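Local coordinates for malonyl CoA-acyl carrier protein transacylase (Synechocystis sp. PCC 6803 substr. Kazusa, PDB 4RR5) that transfers the malonyl group from malonyl-CoA to the holo acyl carrier protein, supplying malonyl-ACP for fatty acid biosynthesis, at residues A[127-132]-A[153-158]; A[246-251]-A[270-275]; A[256-261]-A[278-283]. All coordinates share one frame; numbering follows the deposited sequence.

Contact 1. Residues A[127-132]-A[153-158]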
ATOM      1  N   ALA A 127      -9.958  -2.241  11.874  1.00 38.38           N
ATOM      2  CA  ALA A 127      -8.869  -1.418  12.385  1.00 40.46           C
ATOM      3  C   ALA A 127      -9.146  -1.031  13.834  1.00 44.08           C
ATOM      4  O   ALA A 127     -10.295  -0.910  14.248  1.00 42.09           O
ATOM      5  CB  ALA A 127      -8.675  -0.184  11.527  1.00 37.82           C
ATOM      6  N   LEU A 128      -8.082  -0.845  14.603  1.00 37.63           N
ATOM      7  CA  LEU A 128      -8.217  -0.539  16.013  1.00 36.90           C
ATOM      8  C   LEU A 128      -7.391   0.683  16.316  1.00 41.25           C
ATOM      9  O   LEU A 128      -6.194   0.709  16.051  1.00 41.33           O
ATOM     10  CB  LEU A 128      -7.771  -1.721  16.879  1.00 37.90           C
ATOM     11  CG  LEU A 128      -8.613  -2.990  16.767  1.00 35.88           C
ATOM     12  CD1 LEU A 128      -7.877  -4.190  17.319  1.00 38.99           C
ATOM     13  CD2 LEU A 128      -9.897  -2.796  17.515  1.00 43.64           C
ATOM     14  N   MET A 129      -8.031   1.719  16.837  1.00 47.82           N
ATOM     15  CA  MET A 129      -7.297   2.932  17.136  1.00 49.43           C
ATOM     16  C   MET A 129      -7.327   3.136  18.637  1.00 51.33           C
ATOM     17  O   MET A 129      -8.389   3.078  19.251  1.00 56.40           O
ATOM     18  CB  MET A 129      -7.876   4.147  16.393  1.00 56.41           C
ATOM     19  CG  MET A 129      -7.373   5.480  16.969  1.00 69.29           C
ATOM     20  SD  MET A 129      -7.616   6.996  16.002  1.00 98.12           S
ATOM     21  CE  MET A 129      -6.603   8.142  16.953  1.00 67.21           C
ATOM     22  N   LYS A 130      -6.145   3.341  19.210  1.00 47.61           N
ATOM     23  CA  LYS A 130      -5.985   3.582  20.636  1.00 56.44           C
ATOM     24  C   LYS A 130      -6.469   2.389  21.469  1.00 55.10           C
ATOM     25  O   LYS A 130      -7.535   2.438  22.085  1.00 59.06           O
ATOM     26  CB  LYS A 130      -6.725   4.861  21.047  1.00 58.18           C
ATOM     27  CG  LYS A 130      -5.823   5.947  21.613  1.00 56.10           C
ATOM     28  CD  LYS A 130      -5.189   6.768  20.511  1.00 60.93           C
ATOM     29  CE  LYS A 130      -4.130   7.701  21.068  1.00 62.17           C
ATOM     30  NZ  LYS A 130      -2.942   6.950  21.560  1.00 63.37           N
ATOM     31  N   PHE A 131      -5.670   1.326  21.493  1.00 53.97           N
ATOM     32  CA  PHE A 131      -6.074   0.080  22.137  1.00 52.09           C
ATOM     33  C   PHE A 131      -5.148  -0.337  23.263  1.00 46.48           C
ATOM     34  O   PHE A 131      -4.021   0.129  23.371  1.00 44.17           O
ATOM     35  CB  PHE A 131      -6.159  -1.058  21.104  1.00 48.56           C
ATOM     36  CG  PHE A 131      -4.907  -1.252  20.319  1.00 45.95           C
ATOM     37  CD1 PHE A 131      -4.706  -0.561  19.137  1.00 43.52           C
ATOM     38  CD2 PHE A 131      -3.919  -2.115  20.770  1.00 49.65           C
ATOM     39  CE1 PHE A 131      -3.543  -0.725  18.419  1.00 46.91           C
ATOM     40  CE2 PHE A 131      -2.752  -2.287  20.057  1.00 48.32           C
ATOM     41  CZ  PHE A 131      -2.561  -1.593  18.881  1.00 46.82           C
ATOM     42  N   ASP A 132      -5.641  -1.233  24.100  1.00 51.65           N
ATOM     43  CA  ASP A 132      -4.806  -1.842  25.113  1.00 53.02           C
ATOM     44  C   ASP A 132      -3.911  -2.871  24.445  1.00 48.88           C
ATOM     45  O   ASP A 132      -4.379  -3.954  24.089  1.00 42.99           O
ATOM     46  CB  ASP A 132      -5.662  -2.489  26.200  1.00 56.28           C
ATOM     47  CG  ASP A 132      -4.927  -2.625  27.509  1.00 54.55           C
ATOM     48  OD1 ASP A 132      -4.665  -1.583  28.139  1.00 52.31           O
ATOM     49  OD2 ASP A 132      -4.609  -3.766  27.903  1.00 58.05           O
ATOM     50  N   SER A 153       0.760   2.207  13.425  1.00 36.76           N
ATOM     51  CA  SER A 153       1.338   3.170  14.362  1.00 38.03           C
ATOM     52  C   SER A 153       1.096   2.628  15.757  1.00 38.68           C
ATOM     53  O   SER A 153       0.225   1.776  15.934  1.00 38.59           O
ATOM     54  CB  SER A 153       0.720   4.573  14.197  1.00 37.12           C
ATOM     55  OG  SER A 153      -0.619   4.635  14.669  1.00 34.18           O
ATOM     56  N   PRO A 154       1.871   3.095  16.751  1.00 44.66           N
ATOM     57  CA  PRO A 154       1.631   2.683  18.140  1.00 45.66           C
ATOM     58  C   PRO A 154       0.154   2.746  18.553  1.00 46.38           C
ATOM     59  O   PRO A 154      -0.316   1.944  19.365  1.00 54.98           O
ATOM     60  CB  PRO A 154       2.475   3.679  18.931  1.00 43.71           C
ATOM     61  CG  PRO A 154       3.660   3.916  18.033  1.00 44.48           C
ATOM     62  CD  PRO A 154       3.133   3.847  16.616  1.00 42.83           C
ATOM     63  N   GLU A 155      -0.582   3.675  17.963  1.00 45.20           N
ATOM     64  CA  GLU A 155      -1.985   3.853  18.286  1.00 48.92           C
ATOM     65  C   GLU A 155      -2.894   2.970  17.438  1.00 46.62           C
ATOM     66  O   GLU A 155      -4.082   2.819  17.741  1.00 48.29           O
ATOM     67  CB  GLU A 155      -2.390   5.318  18.095  1.00 53.39           C
ATOM     68  CG  GLU A 155      -1.362   6.331  18.566  1.00 57.55           C
ATOM     69  CD  GLU A 155      -1.924   7.736  18.578  1.00 65.51           C
ATOM     70  OE1 GLU A 155      -3.034   7.929  18.031  1.00 67.20           O
ATOM     71  OE2 GLU A 155      -1.270   8.646  19.135  1.00 63.96           O
ATOM     72  N   GLN A 156      -2.352   2.394  16.369  1.00 48.20           N
ATOM     73  CA  GLN A 156      -3.215   1.757  15.380  1.00 42.41           C
ATOM     74  C   GLN A 156      -2.690   0.471  14.742  1.00 41.66           C
ATOM     75  O   GLN A 156      -1.549   0.406  14.257  1.00 34.75           O
ATOM     76  CB  GLN A 156      -3.532   2.736  14.257  1.00 35.30           C
ATOM     77  CG  GLN A 156      -4.448   2.105  13.244  1.00 39.03           C
ATOM     78  CD  GLN A 156      -4.632   2.954  12.026  1.00 49.13           C
ATOM     79  OE1 GLN A 156      -4.576   4.189  12.103  1.00 49.00           O
ATOM     80  NE2 GLN A 156      -4.846   2.304  10.881  1.00 37.29           N
ATOM     81  N   VAL A 157      -3.559  -0.540  14.728  1.00 34.21           N
ATOM     82  CA  VAL A 157      -3.319  -1.761  13.983  1.00 33.99           C
ATOM     83  C   VAL A 157      -4.540  -2.135  13.180  1.00 31.53           C
ATOM     84  O   VAL A 157      -5.603  -1.547  13.328  1.00 34.11           O
ATOM     85  CB  VAL A 157      -2.979  -2.950  14.893  1.00 35.32           C
ATOM     86  CG1 VAL A 157      -1.703  -2.670  15.702  1.00 28.63           C
ATOM     87  CG2 VAL A 157      -4.185  -3.297  15.781  1.00 32.70           C
ATOM     88  N   VAL A 158      -4.372  -3.134  12.331  1.00 32.64           N
ATOM     89  CA  VAL A 158      -5.481  -3.761  11.645  1.00 28.72           C
ATOM     90  C   VAL A 158      -5.410  -5.259  11.873  1.00 27.09           C
ATOM     91  O   VAL A 158      -4.372  -5.868  11.653  1.00 29.71           O
ATOM     92  CB  VAL A 158      -5.454  -3.452  10.155  1.00 29.93           C
ATOM     93  CG1 VAL A 158      -6.355  -4.411   9.396  1.00 27.32           C
ATOM     94  CG2 VAL A 158      -5.854  -1.992   9.925  1.00 28.18           C
TER
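Phe131 and Val157 cross at about a right angle, the ring putting CZ 3.5 Å from CG1 of the valine while CE1 lies 3.7 Å from Val157 CG2. Phe131 has already left its strand; its CG occupies the crowded position between the backbone N and the carbonyl carbon (chi1 55°), and from there the ring reaches back beside the partner strand. A valine suits the site, since its branched CB offers both methyls to the ring. Leu128 lies on the same face of the sheet, with CB 4.1 Å from Val157 CG2, and Leu136 of helix 133-140 touches all three side chains. On the other face Ala127 CB meets Val158 CG2 at 3.7 Å, a methyl small enough for the close, non-hydrogen-bonded pair.

The strands are antiparallel neighbours in the mixed sheet of the small, ferredoxin-like subdomain known from the FabD family. Leu128 and Val157 form the hydrogen-bonded pair, N to O in both directions, and Lys130 N gives a further bond of 2.6 Å to Glu155 O.

At the solvent-facing end, Lys130 and Glu155 run side by side, pointing the same way. The last torsion of the lysine (chi4 69°) bends NZ to 3.4 Å from Glu155 OE2, a salt bridge, and Lys130 CE lies 3.2 Å from Glu155 OE1. Arg274 is a second cationic partner of OE2, so this carboxylate probably stays ionised.

Contact 2. Residues A[246-251]-A[270-275]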
ATOM      1  N   GLU A 246       7.291  -0.158  11.806  1.00 34.57           N
ATOM      2  CA  GLU A 246       8.724  -0.430  11.720  1.00 32.47           C
ATOM      3  C   GLU A 246       9.332   0.163  10.465  1.00 33.31           C
ATOM      4  O   GLU A 246      10.536   0.417  10.402  1.00 35.92           O
ATOM      5  CB  GLU A 246       8.996  -1.938  11.745  1.00 31.58           C
ATOM      6  CG  GLU A 246       8.718  -2.625  13.077  1.00 32.03           C
ATOM      7  CD  GLU A 246       8.786  -4.139  12.963  1.00 38.86           C
ATOM      8  OE1 GLU A 246       7.775  -4.756  12.584  1.00 43.78           O
ATOM      9  OE2 GLU A 246       9.855  -4.722  13.237  1.00 42.89           O
ATOM     10  N   THR A 247       8.506   0.368   9.450  1.00 33.92           N
ATOM     11  CA  THR A 247       9.022   0.931   8.214  1.00 31.52           C
ATOM     12  C   THR A 247       9.452   2.368   8.472  1.00 30.55           C
ATOM     13  O   THR A 247      10.558   2.778   8.097  1.00 29.03           O
ATOM     14  CB  THR A 247       7.988   0.858   7.096  1.00 26.38           C
ATOM     15  OG1 THR A 247       7.763  -0.520   6.765  1.00 26.67           O
ATOM     16  CG2 THR A 247       8.500   1.580   5.874  1.00 23.94           C
ATOM     17  N   MET A 248       8.587   3.106   9.161  1.00 26.95           N
ATOM     18  CA  MET A 248       8.836   4.505   9.481  1.00 30.15           C
ATOM     19  C   MET A 248      10.019   4.700  10.436  1.00 35.61           C
ATOM     20  O   MET A 248      10.838   5.609  10.252  1.00 35.49           O
ATOM     21  CB  MET A 248       7.566   5.129  10.060  1.00 31.79           C
ATOM     22  CG  MET A 248       6.463   5.217   9.033  1.00 21.11           C
ATOM     23  SD  MET A 248       4.924   5.847   9.662  1.00 30.88           S
ATOM     24  CE  MET A 248       4.479   4.533  10.810  1.00 30.88           C
ATOM     25  N   VAL A 249      10.109   3.843  11.447  1.00 36.28           N
ATOM     26  CA  VAL A 249      11.217   3.895  12.391  1.00 32.36           C
ATOM     27  C   VAL A 249      12.544   3.631  11.691  1.00 36.15           C
ATOM     28  O   VAL A 249      13.537   4.319  11.956  1.00 41.88           O
ATOM     29  CB  VAL A 249      11.044   2.875  13.533  1.00 34.87           C
ATOM     30  CG1 VAL A 249      12.185   3.000  14.526  1.00 35.49           C
ATOM     31  CG2 VAL A 249       9.706   3.064  14.226  1.00 28.97           C
ATOM     32  N   ASN A 250      12.556   2.636  10.801  1.00 33.39           N
ATOM     33  CA  ASN A 250      13.758   2.293  10.037  1.00 31.44           C
ATOM     34  C   ASN A 250      14.216   3.440   9.165  1.00 38.97           C
ATOM     35  O   ASN A 250      15.414   3.667   8.991  1.00 39.94           O
ATOM     36  CB  ASN A 250      13.515   1.073   9.163  1.00 26.54           C
ATOM     37  CG  ASN A 250      13.414  -0.200   9.968  1.00 35.01           C
ATOM     38  OD1 ASN A 250      13.278  -0.164  11.192  1.00 37.35           O
ATOM     39  ND2 ASN A 250      13.473  -1.339   9.287  1.00 32.46           N
ATOM     40  N   LEU A 251      13.239   4.148   8.610  1.00 42.63           N
ATOM     41  CA  LEU A 251      13.494   5.300   7.769  1.00 39.00           C
ATOM     42  C   LEU A 251      14.199   6.367   8.571  1.00 42.47           C
ATOM     43  O   LEU A 251      15.326   6.744   8.251  1.00 41.37           O
ATOM     44  CB  LEU A 251      12.193   5.850   7.195  1.00 37.67           C
ATOM     45  CG  LEU A 251      11.583   5.070   6.034  1.00 35.23           C
ATOM     46  CD1 LEU A 251      10.335   5.789   5.538  1.00 27.66           C
ATOM     47  CD2 LEU A 251      12.611   4.907   4.926  1.00 33.31           C
ATOM     48  N   GLY A 270      -0.212  10.899   8.204  1.00 32.21           N
ATOM     49  CA  GLY A 270      -0.974  10.841   9.439  1.00 29.87           C
ATOM     50  C   GLY A 270      -0.362   9.830  10.398  1.00 36.72           C
ATOM     51  O   GLY A 270      -0.135  10.134  11.576  1.00 40.53           O
ATOM     52  N   LEU A 271      -0.080   8.632   9.889  1.00 32.74           N
ATOM     53  CA  LEU A 271       0.599   7.604  10.670  1.00 29.21           C
ATOM     54  C   LEU A 271       1.962   8.104  11.132  1.00 35.38           C
ATOM     55  O   LEU A 271       2.313   7.972  12.301  1.00 35.33           O
ATOM     56  CB  LEU A 271       0.751   6.311   9.862  1.00 27.91           C
ATOM     57  CG  LEU A 271      -0.550   5.544   9.624  1.00 28.01           C
ATOM     58  CD1 LEU A 271      -0.336   4.372   8.708  1.00 22.77           C
ATOM     59  CD2 LEU A 271      -1.112   5.081  10.943  1.00 32.47           C
ATOM     60  N   CYS A 272       2.723   8.692  10.216  1.00 35.23           N
ATOM     61  CA  CYS A 272       4.067   9.155  10.547  1.00 38.01           C
ATOM     62  C   CYS A 272       4.098  10.223  11.646  1.00 41.94           C
ATOM     63  O   CYS A 272       5.082  10.330  12.391  1.00 44.09           O
ATOM     64  CB  CYS A 272       4.766   9.704   9.313  1.00 33.27           C
ATOM     65  SG  CYS A 272       6.558   9.702   9.513  1.00 29.97           S
ATOM     66  N   LYS A 273       3.029  11.006  11.735  1.00 38.80           N
ATOM     67  CA  LYS A 273       2.919  12.036  12.757  1.00 43.50           C
ATOM     68  C   LYS A 273       3.151  11.425  14.126  1.00 47.13           C
ATOM     69  O   LYS A 273       4.064  11.813  14.854  1.00 46.99           O
ATOM     70  CB  LYS A 273       1.549  12.712  12.705  1.00 38.45           C
ATOM     71  CG  LYS A 273       1.424  13.786  11.636  1.00 37.75           C
ATOM     72  CD  LYS A 273       0.123  14.560  11.799  1.00 38.86           C
ATOM     73  CE  LYS A 273      -0.056  15.576  10.672  1.00 33.73           C
ATOM     74  NZ  LYS A 273      -1.215  16.461  10.934  1.00 38.53           N
ATOM     75  N   ARG A 274       2.334  10.427  14.439  1.00 49.85           N
ATOM     76  CA  ARG A 274       2.348   9.786  15.743  1.00 45.10           C
ATOM     77  C   ARG A 274       3.327   8.618  15.828  1.00 47.22           C
ATOM     78  O   ARG A 274       3.117   7.708  16.633  1.00 54.93           O
ATOM     79  CB  ARG A 274       0.936   9.311  16.084  1.00 45.34           C
ATOM     80  CG  ARG A 274      -0.099  10.422  15.968  1.00 49.26           C
ATOM     81  CD  ARG A 274      -1.533   9.912  16.006  1.00 47.89           C
ATOM     82  NE  ARG A 274      -2.458  11.034  15.935  1.00 54.84           N
ATOM     83  CZ  ARG A 274      -3.015  11.619  16.992  1.00 59.16           C
ATOM     84  NH1 ARG A 274      -2.761  11.164  18.215  1.00 59.01           N
ATOM     85  NH2 ARG A 274      -3.836  12.653  16.825  1.00 50.99           N
ATOM     86  N   THR A 275       4.388   8.637  15.016  1.00 44.07           N
ATOM     87  CA  THR A 275       5.408   7.582  15.073  1.00 41.72           C
ATOM     88  C   THR A 275       6.827   8.129  14.997  1.00 44.15           C
ATOM     89  O   THR A 275       7.680   7.770  15.809  1.00 42.52           O
ATOM     90  CB  THR A 275       5.232   6.550  13.944  1.00 37.58           C
ATOM     91  OG1 THR A 275       4.026   5.807  14.162  1.00 37.93           O
ATOM     92  CG2 THR A 275       6.426   5.584  13.899  1.00 37.23           C
TER
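Met248 sends its sulfur against the backbone of Cys272, SD lying 3.5 Å from Cys272 CA, and its methyl against Thr275. Most of the apolar contacts begin from this one long side chain. CG stands anti to the carbonyl carbon, and the next torsion keeps SD extended away from the helix (chi2 177°), far enough to bridge two segments whose nearest CA atoms, those of Met248 and Cys272, are 6.7 Å apart. There SD meets Cys272 CB at 3.9 Å and Leu271 CB at 4.2 Å. Methionine suits the task, being unbranched, flexible and polarisable, while the small cysteine allows a close approach.

The last torsion (chi3 -66°) bends the chain and places CE beside Thr275, 3.8 Å from CG2. Nearer the root of the side chain, Met248 CB also touches this threonine methyl at 4.0 Å, and Val249 CG2 meets it at 4.1 Å, crossing at about a right angle. Helices 244-254 and 267-273 both pack on Tyr259 of strand 258-262, so the methionine fills the groove between two helices of the large alpha/beta subdomain. An alanine in place of Met248 would probably open a gap between the helices, leaving Cys272 and the hydroxyl end of Tyr259 without the sulfur and Thr275 without the methyl that packs on them.

No polar bond joins the two segments; the nearest thing is Met248 CE, 3.6 Å from Thr275 OG1, a van der Waals meeting of methyl and hydroxyl. Thr275 stands just beyond the helix end, where the backbone has left helical angles at Arg274, and its N bonds to Cys272 O. A threonine fits here by carrying a methyl for the methionine and valine as well as a hydroxyl, and it also touches Ser153 and Pro154.

Contact 3. Residues A[256-261]-A[278-283]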
ATOM      1  N   ALA A 256      16.822   9.125   6.851  1.00 48.85           N
ATOM      2  CA  ALA A 256      15.812   9.946   6.189  1.00 41.03           C
ATOM      3  C   ALA A 256      15.313  11.102   7.051  1.00 42.65           C
ATOM      4  O   ALA A 256      14.901  10.912   8.189  1.00 50.23           O
ATOM      5  CB  ALA A 256      14.648   9.079   5.754  1.00 41.79           C
ATOM      6  N   THR A 257      15.336  12.298   6.478  1.00 45.14           N
ATOM      7  CA  THR A 257      14.943  13.525   7.172  1.00 41.91           C
ATOM      8  C   THR A 257      13.558  13.988   6.747  1.00 37.99           C
ATOM      9  O   THR A 257      12.857  14.690   7.486  1.00 42.75           O
ATOM     10  CB  THR A 257      15.960  14.648   6.890  1.00 41.29           C
ATOM     11  OG1 THR A 257      15.809  15.106   5.544  1.00 41.66           O
ATOM     12  CG2 THR A 257      17.354  14.110   7.033  1.00 41.77           C
ATOM     13  N   ASP A 258      13.171  13.596   5.537  1.00 42.91           N
ATOM     14  CA  ASP A 258      11.881  13.975   4.964  1.00 38.03           C
ATOM     15  C   ASP A 258      11.135  12.771   4.433  1.00 32.84           C
ATOM     16  O   ASP A 258      11.728  11.792   3.975  1.00 32.78           O
ATOM     17  CB  ASP A 258      12.057  14.987   3.834  1.00 37.06           C
ATOM     18  CG  ASP A 258      12.797  16.223   4.273  1.00 38.60           C
ATOM     19  OD1 ASP A 258      14.047  16.190   4.267  1.00 42.36           O
ATOM     20  OD2 ASP A 258      12.133  17.222   4.614  1.00 32.62           O
ATOM     21  N   TYR A 259       9.818  12.904   4.436  1.00 34.54           N
ATOM     22  CA  TYR A 259       8.896  11.806   4.227  1.00 30.09           C
ATOM     23  C   TYR A 259       7.750  12.293   3.351  1.00 30.55           C
ATOM     24  O   TYR A 259       6.932  13.104   3.795  1.00 29.77           O
ATOM     25  CB  TYR A 259       8.417  11.335   5.593  1.00 35.11           C
ATOM     26  CG  TYR A 259       7.411  10.206   5.698  1.00 33.68           C
ATOM     27  CD1 TYR A 259       7.835   8.891   5.849  1.00 29.07           C
ATOM     28  CD2 TYR A 259       6.041  10.467   5.764  1.00 29.19           C
ATOM     29  CE1 TYR A 259       6.928   7.861   6.015  1.00 29.82           C
ATOM     30  CE2 TYR A 259       5.126   9.435   5.920  1.00 31.77           C
ATOM     31  CZ  TYR A 259       5.580   8.141   6.052  1.00 25.93           C
ATOM     32  OH  TYR A 259       4.701   7.112   6.220  1.00 23.91           O
ATOM     33  N   TRP A 260       7.709  11.826   2.105  1.00 29.22           N
ATOM     34  CA  TRP A 260       6.719  12.310   1.144  1.00 28.33           C
ATOM     35  C   TRP A 260       5.729  11.227   0.782  1.00 26.03           C
ATOM     36  O   TRP A 260       6.109  10.202   0.220  1.00 22.77           O
ATOM     37  CB  TRP A 260       7.387  12.812  -0.136  1.00 24.41           C
ATOM     38  CG  TRP A 260       8.258  14.011   0.037  1.00 32.75           C
ATOM     39  CD1 TRP A 260       8.580  14.644   1.205  1.00 32.69           C
ATOM     40  CD2 TRP A 260       8.931  14.725  -1.003  1.00 30.85           C
ATOM     41  NE1 TRP A 260       9.417  15.704   0.958  1.00 31.48           N
ATOM     42  CE2 TRP A 260       9.647  15.776  -0.393  1.00 35.47           C
ATOM     43  CE3 TRP A 260       8.998  14.578  -2.391  1.00 27.17           C
ATOM     44  CZ2 TRP A 260      10.418  16.678  -1.124  1.00 33.57           C
ATOM     45  CZ3 TRP A 260       9.755  15.475  -3.117  1.00 38.81           C
ATOM     46  CH2 TRP A 260      10.462  16.512  -2.480  1.00 36.88           C
ATOM     47  N   GLU A 261       4.461  11.460   1.101  1.00 23.78           N
ATOM     48  CA  GLU A 261       3.414  10.550   0.707  1.00 25.42           C
ATOM     49  C   GLU A 261       3.037  10.871  -0.721  1.00 26.66           C
ATOM     50  O   GLU A 261       2.474  11.921  -0.991  1.00 28.72           O
ATOM     51  CB  GLU A 261       2.198  10.660   1.614  1.00 25.52           C
ATOM     52  CG  GLU A 261       1.261   9.476   1.495  1.00 24.54           C
ATOM     53  CD  GLU A 261       0.091   9.566   2.463  1.00 27.85           C
ATOM     54  OE1 GLU A 261       0.101  10.474   3.325  1.00 27.78           O
ATOM     55  OE2 GLU A 261      -0.835   8.731   2.356  1.00 23.06           O
ATOM     56  N   ASP A 278       9.440  13.957  14.255  1.00 42.40           N
ATOM     57  CA  ASP A 278      10.513  14.877  13.905  1.00 47.33           C
ATOM     58  C   ASP A 278      10.833  14.811  12.407  1.00 52.93           C
ATOM     59  O   ASP A 278      11.768  15.461  11.926  1.00 52.82           O
ATOM     60  CB  ASP A 278      11.775  14.590  14.734  1.00 50.55           C
ATOM     61  CG  ASP A 278      12.275  13.154  14.592  1.00 57.55           C
ATOM     62  OD1 ASP A 278      11.434  12.225  14.468  1.00 60.52           O
ATOM     63  OD2 ASP A 278      13.518  12.960  14.625  1.00 58.07           O
ATOM     64  N   LEU A 279      10.054  14.025  11.670  1.00 50.64           N
ATOM     65  CA  LEU A 279      10.213  13.945  10.219  1.00 45.50           C
ATOM     66  C   LEU A 279       9.313  14.951   9.509  1.00 46.08           C
ATOM     67  O   LEU A 279       8.175  15.210   9.929  1.00 41.30           O
ATOM     68  CB  LEU A 279       9.906  12.537   9.710  1.00 45.23           C
ATOM     69  CG  LEU A 279      10.854  11.394  10.067  1.00 41.42           C
ATOM     70  CD1 LEU A 279      10.258  10.073   9.598  1.00 42.12           C
ATOM     71  CD2 LEU A 279      12.183  11.613   9.409  1.00 36.95           C
ATOM     72  N   ASN A 280       9.829  15.511   8.419  1.00 48.34           N
ATOM     73  CA  ASN A 280       9.078  16.482   7.634  1.00 41.32           C
ATOM     74  C   ASN A 280       8.169  15.791   6.642  1.00 34.01           C
ATOM     75  O   ASN A 280       8.609  14.921   5.891  1.00 36.41           O
ATOM     76  CB  ASN A 280      10.026  17.414   6.894  1.00 48.73           C
ATOM     77  CG  ASN A 280      11.052  18.027   7.805  1.00 51.02           C
ATOM     78  OD1 ASN A 280      10.777  19.016   8.487  1.00 57.81           O
ATOM     79  ND2 ASN A 280      12.247  17.437   7.836  1.00 44.17           N
ATOM     80  N   LEU A 281       6.911  16.205   6.626  1.00 32.41           N
ATOM     81  CA  LEU A 281       5.899  15.553   5.808  1.00 36.61           C
ATOM     82  C   LEU A 281       5.419  16.413   4.635  1.00 38.91           C
ATOM     83  O   LEU A 281       5.084  17.591   4.808  1.00 35.28           O
ATOM     84  CB  LEU A 281       4.701  15.171   6.686  1.00 34.01           C
ATOM     85  CG  LEU A 281       5.077  14.641   8.076  1.00 35.37           C
ATOM     86  CD1 LEU A 281       3.831  14.336   8.897  1.00 30.67           C
ATOM     87  CD2 LEU A 281       6.003  13.426   7.991  1.00 30.24           C
ATOM     88  N   LYS A 282       5.386  15.825   3.441  1.00 42.49           N
ATOM     89  CA  LYS A 282       4.580  16.384   2.356  1.00 38.98           C
ATOM     90  C   LYS A 282       3.606  15.352   1.801  1.00 36.63           C
ATOM     91  O   LYS A 282       3.875  14.149   1.809  1.00 34.38           O
ATOM     92  CB  LYS A 282       5.443  16.930   1.217  1.00 35.39           C
ATOM     93  CG  LYS A 282       6.843  17.311   1.588  1.00 42.38           C
ATOM     94  CD  LYS A 282       7.499  18.109   0.456  1.00 47.14           C
ATOM     95  CE  LYS A 282       7.044  19.552   0.450  1.00 48.31           C
ATOM     96  NZ  LYS A 282       7.476  20.267   1.688  1.00 52.68           N
ATOM     97  N   ASN A 283       2.469  15.844   1.328  1.00 33.59           N
ATOM     98  CA  ASN A 283       1.489  15.022   0.650  1.00 32.93           C
ATOM     99  C   ASN A 283       1.375  15.424  -0.810  1.00 32.56           C
ATOM    100  O   ASN A 283       0.808  16.473  -1.138  1.00 34.73           O
ATOM    101  CB  ASN A 283       0.142  15.139   1.344  1.00 30.39           C
ATOM    102  CG  ASN A 283       0.184  14.601   2.731  1.00 29.78           C
ATOM    103  OD1 ASN A 283       0.232  15.355   3.706  1.00 32.37           O
ATOM    104  ND2 ASN A 283       0.209  13.276   2.840  1.00 31.39           N
TER
HETATM  105  O   HOH W   1      13.493  16.189  10.381  1.00 39.70           O
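Ala256 and Thr257 meet Leu279 before the strands proper begin: Leu279 CD2 lies 3.1 Å from Ala256 O, and the leucine also packs on Cys272 of the helix beneath. Thr257 O is gripped twice by a single residue, for Asn280 donates to it from the backbone N and from ND2. The side-chain bond measures 2.8 Å between Asn280 ND2 and Thr257 O and comes in from above the carbonyl plane, 41° out of it, while the backbone N-H points straight at the oxygen. Asparagine is well chosen here, its short amide folding back to the start of the neighbouring strand.

Asp258 pairs with Asn280, its OD2 lying 3.1 Å from Asn280 CB. At Tyr259 the backbone ladder continues: its N bonds to Asn280 O, and its O receives Lys282 N. The ring, with CG anti to the backbone N (chi1 179°), lies on the other face with CD2 3.7 Å from Leu281 CD2, and its hydroxyl bonds to Leu268 O and to Trp244.

Trp260 and Lys282 lie side by side, pointing the same way. The lysine lays its aliphatic chain over one indole face, CD standing 3.5 Å from the centroid of the five-membered ring in a CH-pi contact; a long, flexible chain suits so broad a surface. Trp5 meets the same indole nearly parallel.

Glu261 N bonds to Lys282 O at 2.8 Å. Its carboxylate turns to the start of helix 267-273, accepting from the N-H groups of Leu268 and Thr269, while Asn283 ND2 bonds to Thr269 OG1. Strand 258-262, helix 267-273 and strand 280-284, following one another with the two strands parallel, form a beta-alpha-beta crossover, with 280-284 at the edge of the parallel sheet in the alpha/beta-hydrolase-like core of this family.

How the contacts relate
Contact 1 comes first along the chain, whereas contacts 2 and 3 interlock, their segments alternating. Contact 3 joins two strands of the parallel sheet, and contact 2 joins the helices that precede and follow strand 258-262; the centres of contacts 2 and 3 are about 10 Å apart. Cys272 and Met248 both pack on Tyr259, so sheet and helices form one layered unit. Contact 1 belongs to the separate mixed sheet, its centre about 14 Å from that of contact 2 and 22 Å from that of contact 3. The helix end of contact 2 links the two sheets: Arg274 pairs with Glu155 and Thr275 packs on Pro154. In this family the active site probably lies between the two subdomains.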